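Probable secreted solute-binding lipoprotein (Streptomyces coelicolor, PDB 3I3V) probably binds a solute outside the cell membrane and hands it to a transmembrane transporter, as bacterial extracellular solute-binding lipoproteins do. Local coordinates at residues Gln183-Ser196 / Ser352-Ala364. Residues are numbered along the deposited sequence; the frame is centred on the assembly and turned at random.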
loop_
_atom_site.group_PDB
_atom_site.type_symbol
_atom_site.label_atom_id
_atom_site.label_comp_id
_atom_site.label_asym_id
_atom_site.label_seq_id
_atom_site.Cartn_x
_atom_site.Cartn_y
_atom_site.Cartn_z
ATOM N N GLN C 183 52.334 0.316 -39.989
ATOM C CA GLN C 183 51.221 0.994 -39.333
ATOM C C GLN C 183 51.623 1.730 -38.070
ATOM O O GLN C 183 50.767 2.210 -37.331
ATOM C CB GLN C 183 50.096 0.008 -39.013
ATOM C CG GLN C 183 49.182 -0.285 -40.194
ATOM C CD GLN C 183 48.162 -1.357 -39.875
ATOM O OE1 GLN C 183 48.411 -2.544 -40.080
ATOM N NE2 GLN C 183 47.009 -0.944 -39.356
ATOM N N THR C 184 52.921 1.815 -37.810
ATOM C CA THR C 184 53.377 2.533 -36.632
ATOM C C THR C 184 52.975 4.000 -36.801
ATOM O O THR C 184 52.729 4.703 -35.822
ATOM C CB THR C 184 54.910 2.446 -36.482
ATOM O OG1 THR C 184 55.302 1.072 -36.337
ATOM C CG2 THR C 184 55.375 3.240 -35.252
ATOM N N PHE C 185 52.892 4.439 -38.057
ATOM C CA PHE C 185 52.545 5.818 -38.401
ATOM C C PHE C 185 51.250 5.939 -39.206
ATOM O O PHE C 185 51.124 6.817 -40.056
ATOM C CB PHE C 185 53.681 6.448 -39.208
ATOM C CG PHE C 185 55.001 6.484 -38.483
ATOM C CD1 PHE C 185 55.237 7.421 -37.476
ATOM C CD2 PHE C 185 56.014 5.590 -38.814
ATOM C CE1 PHE C 185 56.467 7.464 -36.814
ATOM C CE2 PHE C 185 57.240 5.624 -38.158
ATOM C CZ PHE C 185 57.469 6.564 -37.157
ATOM N N LEU C 186 50.287 5.068 -38.937
ATOM C CA LEU C 186 49.020 5.097 -39.656
ATOM C C LEU C 186 47.851 4.781 -38.731
ATOM O O LEU C 186 47.877 3.785 -38.005
ATOM C CB LEU C 186 49.047 4.079 -40.805
ATOM C CG LEU C 186 49.918 4.374 -42.031
ATOM C CD1 LEU C 186 50.097 3.127 -42.867
ATOM C CD2 LEU C 186 49.272 5.460 -42.848
ATOM N N SER C 187 46.828 5.633 -38.745
ATOM C CA SER C 187 45.658 5.397 -37.914
ATOM C C SER C 187 44.850 4.305 -38.599
ATOM O O SER C 187 45.168 3.899 -39.713
ATOM C CB SER C 187 44.811 6.658 -37.799
ATOM O OG SER C 187 44.294 7.029 -39.063
ATOM N N GLN C 188 43.800 3.839 -37.942
ATOM C CA GLN C 188 42.967 2.789 -38.511
ATOM C C GLN C 188 42.460 3.159 -39.910
ATOM O O GLN C 188 42.566 2.372 -40.851
ATOM C CB GLN C 188 41.778 2.512 -37.588
ATOM C CG GLN C 188 41.493 1.034 -37.393
ATOM C CD GLN C 188 42.464 0.379 -36.429
ATOM O OE1 GLN C 188 43.652 0.707 -36.406
ATOM N NE2 GLN C 188 41.964 -0.557 -35.631
ATOM N N ASP C 189 41.908 4.361 -40.038
ATOM C CA ASP C 189 41.374 4.840 -41.310
ATOM C C ASP C 189 42.432 4.957 -42.400
ATOM O O ASP C 189 42.170 4.619 -43.560
ATOM C CB ASP C 189 40.688 6.190 -41.108
ATOM C CG ASP C 189 39.278 6.050 -40.563
ATOM O OD1 ASP C 189 39.076 5.272 -39.605
ATOM O OD2 ASP C 189 38.367 6.722 -41.094
ATOM N N GLU C 190 43.620 5.430 -42.028
ATOM C CA GLU C 190 44.714 5.584 -42.983
ATOM C C GLU C 190 45.205 4.249 -43.511
ATOM O O GLU C 190 45.463 4.107 -44.701
ATOM C CB GLU C 190 45.867 6.350 -42.337
ATOM C CG GLU C 190 45.605 7.837 -42.245
ATOM C CD GLU C 190 46.423 8.519 -41.173
ATOM O OE1 GLU C 190 46.419 9.766 -41.138
ATOM O OE2 GLU C 190 47.059 7.814 -40.359
ATOM N N ALA C 191 45.344 3.276 -42.618
ATOM C CA ALA C 191 45.792 1.947 -43.008
ATOM C C ALA C 191 44.736 1.371 -43.941
ATOM O O ALA C 191 45.050 0.649 -44.887
ATOM C CB ALA C 191 45.956 1.059 -41.776
ATOM N N ARG C 192 43.480 1.707 -43.669
ATOM C CA ARG C 192 42.352 1.244 -44.472
ATOM C C ARG C 192 42.541 1.701 -45.921
ATOM O O ARG C 192 42.387 0.916 -46.858
ATOM C CB ARG C 192 41.044 1.827 -43.930
ATOM C CG ARG C 192 39.921 0.821 -43.755
ATOM C CD ARG C 192 39.993 0.162 -42.387
ATOM N NE ARG C 192 39.624 1.072 -41.305
ATOM C CZ ARG C 192 38.386 1.492 -41.067
ATOM N NH1 ARG C 192 37.384 1.084 -41.837
ATOM N NH2 ARG C 192 38.146 2.319 -40.055
ATOM N N HIS C 193 42.867 2.980 -46.092
ATOM C CA HIS C 193 43.089 3.551 -47.419
ATOM C C HIS C 193 44.354 2.982 -48.063
ATOM O O HIS C 193 44.345 2.608 -49.238
ATOM C CB HIS C 193 43.202 5.083 -47.334
ATOM C CG HIS C 193 43.780 5.714 -48.567
ATOM N ND1 HIS C 193 43.186 5.610 -49.807
ATOM C CD2 HIS C 193 44.919 6.422 -48.756
ATOM C CE1 HIS C 193 43.936 6.224 -50.706
ATOM N NE2 HIS C 193 44.994 6.725 -50.094
ATOM N N VAL C 194 45.439 2.920 -47.291
ATOM C CA VAL C 194 46.703 2.399 -47.805
ATOM C C VAL C 194 46.559 0.995 -48.388
ATOM O O VAL C 194 46.907 0.768 -49.543
ATOM C CB VAL C 194 47.802 2.376 -46.706
ATOM C CG1 VAL C 194 49.088 1.790 -47.257
ATOM C CG2 VAL C 194 48.058 3.775 -46.205
ATOM N N TYR C 195 46.033 0.056 -47.606
ATOM C CA TYR C 195 45.894 -1.319 -48.080
ATOM C C TYR C 195 44.746 -1.596 -49.029
ATOM O O TYR C 195 44.688 -2.671 -49.616
ATOM C CB TYR C 195 45.847 -2.276 -46.885
ATOM C CG TYR C 195 47.209 -2.414 -46.276
ATOM C CD1 TYR C 195 48.146 -3.286 -46.830
ATOM C CD2 TYR C 195 47.621 -1.564 -45.248
ATOM C CE1 TYR C 195 49.460 -3.299 -46.387
ATOM C CE2 TYR C 195 48.935 -1.567 -44.802
ATOM C CZ TYR C 195 49.847 -2.435 -45.382
ATOM O OH TYR C 195 51.154 -2.411 -44.988
ATOM N N SER C 196 43.840 -0.634 -49.188
ATOM C CA SER C 196 42.719 -0.802 -50.116
ATOM C C SER C 196 43.095 -0.341 -51.526
ATOM O O SER C 196 42.740 -0.986 -52.516
ATOM C CB SER C 196 41.496 0.000 -49.652
ATOM O OG SER C 196 40.775 -0.695 -48.650
ATOM N N SER C 352 48.503 -0.780 -28.202
ATOM C CA SER C 352 47.590 -0.175 -29.172
ATOM C C SER C 352 47.207 -1.092 -30.331
ATOM O O SER C 352 48.043 -1.812 -30.876
ATOM C CB SER C 352 48.198 1.112 -29.733
ATOM O OG SER C 352 48.395 2.067 -28.705
ATOM N N GLN C 353 45.932 -1.043 -30.708
ATOM C CA GLN C 353 45.409 -1.863 -31.797
ATOM C C GLN C 353 45.740 -1.317 -33.167
ATOM O O GLN C 353 45.581 -0.121 -33.412
ATOM C CB GLN C 353 43.880 -1.941 -31.750
ATOM C CG GLN C 353 43.244 -2.653 -30.591
ATOM C CD GLN C 353 41.732 -2.665 -30.727
ATOM O OE1 GLN C 353 41.191 -3.122 -31.740
ATOM N NE2 GLN C 353 41.041 -2.159 -29.712
ATOM N N VAL C 354 46.187 -2.193 -34.061
ATOM C CA VAL C 354 46.430 -1.800 -35.441
ATOM C C VAL C 354 45.579 -2.750 -36.275
ATOM O O VAL C 354 45.058 -3.742 -35.766
ATOM C CB VAL C 354 47.913 -1.877 -35.853
ATOM C CG1 VAL C 354 48.704 -0.857 -35.057
ATOM C CG2 VAL C 354 48.456 -3.282 -35.655
ATOM N N LEU C 355 45.439 -2.469 -37.556
ATOM C CA LEU C 355 44.571 -3.296 -38.362
ATOM C C LEU C 355 45.147 -4.489 -39.126
ATOM O O LEU C 355 46.346 -4.553 -39.422
ATOM C CB LEU C 355 43.776 -2.361 -39.286
ATOM C CG LEU C 355 43.613 -2.512 -40.788
ATOM C CD1 LEU C 355 42.694 -1.403 -41.272
ATOM C CD2 LEU C 355 44.959 -2.408 -41.485
ATOM N N LEU C 356 44.267 -5.457 -39.386
ATOM C CA LEU C 356 44.597 -6.653 -40.151
ATOM C C LEU C 356 44.149 -6.317 -41.579
ATOM O O LEU C 356 42.960 -6.224 -41.856
ATOM C CB LEU C 356 43.818 -7.865 -39.639
ATOM C CG LEU C 356 44.017 -9.102 -40.533
ATOM C CD1 LEU C 356 45.479 -9.479 -40.525
ATOM C CD2 LEU C 356 43.163 -10.269 -40.056
ATOM N N PRO C 357 45.102 -6.145 -42.504
ATOM C CA PRO C 357 44.831 -5.803 -43.907
ATOM C C PRO C 357 43.912 -6.715 -44.727
ATOM O O PRO C 357 43.199 -6.244 -45.607
ATOM C CB PRO C 357 46.232 -5.722 -44.516
ATOM C CG PRO C 357 47.111 -5.395 -43.333
ATOM C CD PRO C 357 46.547 -6.299 -42.282
ATOM N N ASP C 358 43.940 -8.009 -44.432
ATOM C CA ASP C 358 43.170 -9.017 -45.160
ATOM C C ASP C 358 41.857 -8.618 -45.832
ATOM O O ASP C 358 41.715 -8.744 -47.046
ATOM C CB ASP C 358 42.931 -10.210 -44.248
ATOM C CG ASP C 358 44.214 -10.921 -43.899
ATOM O OD1 ASP C 358 45.246 -10.236 -43.785
ATOM O OD2 ASP C 358 44.192 -12.155 -43.732
ATOM N N VAL C 359 40.901 -8.146 -45.045
ATOM C CA VAL C 359 39.597 -7.769 -45.573
ATOM C C VAL C 359 39.643 -6.680 -46.635
ATOM O O VAL C 359 38.800 -6.656 -47.525
ATOM C CB VAL C 359 38.660 -7.263 -44.447
ATOM C CG1 VAL C 359 37.225 -7.687 -44.739
ATOM C CG2 VAL C 359 39.134 -7.774 -43.094
ATOM N N TYR C 360 40.625 -5.788 -46.543
ATOM C CA TYR C 360 40.727 -4.661 -47.468
ATOM C C TYR C 360 41.609 -4.838 -48.697
ATOM O O TYR C 360 41.498 -4.071 -49.654
ATOM C CB TYR C 360 41.186 -3.415 -46.707
ATOM C CG TYR C 360 40.521 -3.250 -45.358
ATOM C CD1 TYR C 360 41.057 -3.852 -44.221
ATOM C CD2 TYR C 360 39.335 -2.525 -45.227
ATOM C CE1 TYR C 360 40.429 -3.738 -42.977
ATOM C CE2 TYR C 360 38.695 -2.404 -43.991
ATOM C CZ TYR C 360 39.249 -3.014 -42.867
ATOM O OH TYR C 360 38.618 -2.893 -41.644
ATOM N N VAL C 361 42.483 -5.834 -48.675
ATOM C CA VAL C 361 43.372 -6.076 -49.797
ATOM C C VAL C 361 42.640 -6.793 -50.935
ATOM O O VAL C 361 42.145 -7.902 -50.751
ATOM C CB VAL C 361 44.585 -6.945 -49.375
ATOM C CG1 VAL C 361 45.445 -7.243 -50.587
ATOM C CG2 VAL C 361 45.413 -6.226 -48.298
ATOM N N PRO C 362 42.554 -6.162 -52.123
ATOM C CA PRO C 362 41.875 -6.803 -53.253
ATOM C C PRO C 362 42.545 -8.161 -53.437
ATOM O O PRO C 362 43.775 -8.241 -53.465
ATOM C CB PRO C 362 42.171 -5.860 -54.414
ATOM C CG PRO C 362 42.278 -4.513 -53.739
ATOM C CD PRO C 362 43.091 -4.842 -52.506
ATOM N N PRO C 363 41.755 -9.241 -53.567
ATOM C CA PRO C 363 42.340 -10.576 -53.737
ATOM C C PRO C 363 43.448 -10.656 -54.793
ATOM O O PRO C 363 44.389 -11.436 -54.658
ATOM C CB PRO C 363 41.127 -11.442 -54.094
ATOM C CG PRO C 363 40.003 -10.759 -53.372
ATOM C CD PRO C 363 40.282 -9.295 -53.651
ATOM N N ALA C 364 43.333 -9.850 -55.843
ATOM C CA ALA C 364 44.328 -9.851 -56.918
ATOM C C ALA C 364 45.709 -9.404 -56.434
ATOM O O ALA C 364 46.728 -9.764 -57.027
ATOM C CB ALA C 364 43.862 -8.950 -58.063
#
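Q183 runs its extended side chain across that of L355 at about a right angle. S187 and E190 then form a capping box at the start of helix 188-197, in which S187 N gives E190 OE2 a nearly straight bond (2.7 Å, 175°). Q188 bends at chi2, bringing its CD within 4.2 Å of L355 CB. One turn on, A191 CB meets L355 CD2 at 3.6 Å, while L355 CD1 turns to R192 CD.

R192 is folded at chi2 and chi3, which brings CD to 3.3 Å from Y360 CE2 and lets NE bond back to Q188 O; that donor stands above the carbonyl plane, opposite the face used by R192 N. Its NH2 forms a salt bridge with D189 OD1 (3.1 Å). With an alanine in place of R192, D189 would probably lose this charge partner and a gap would open between L355 and the Y360 ring.

Over one face of the Y195 ring sits P357 CG, 4.1 Å from the centroid and 8° off the normal, a CH-pi contact; A179 of helix 172-182 touches both residues, and Y195 O takes a hydrogen bond from Y394 OH. S196 OG, bonded to R192 O, approaches Y360 CB at 3.4 Å, and S196 CA makes a CA-H...O contact with Y360 O.

With no clear hydrogen bond between 183-196 and 352-364, the evidence points to chiefly apolar packing of helix 188-197 against the connection from strand 352-354 to helix 363-377, the polar groups of R192 and S196 being engaged within their own helix.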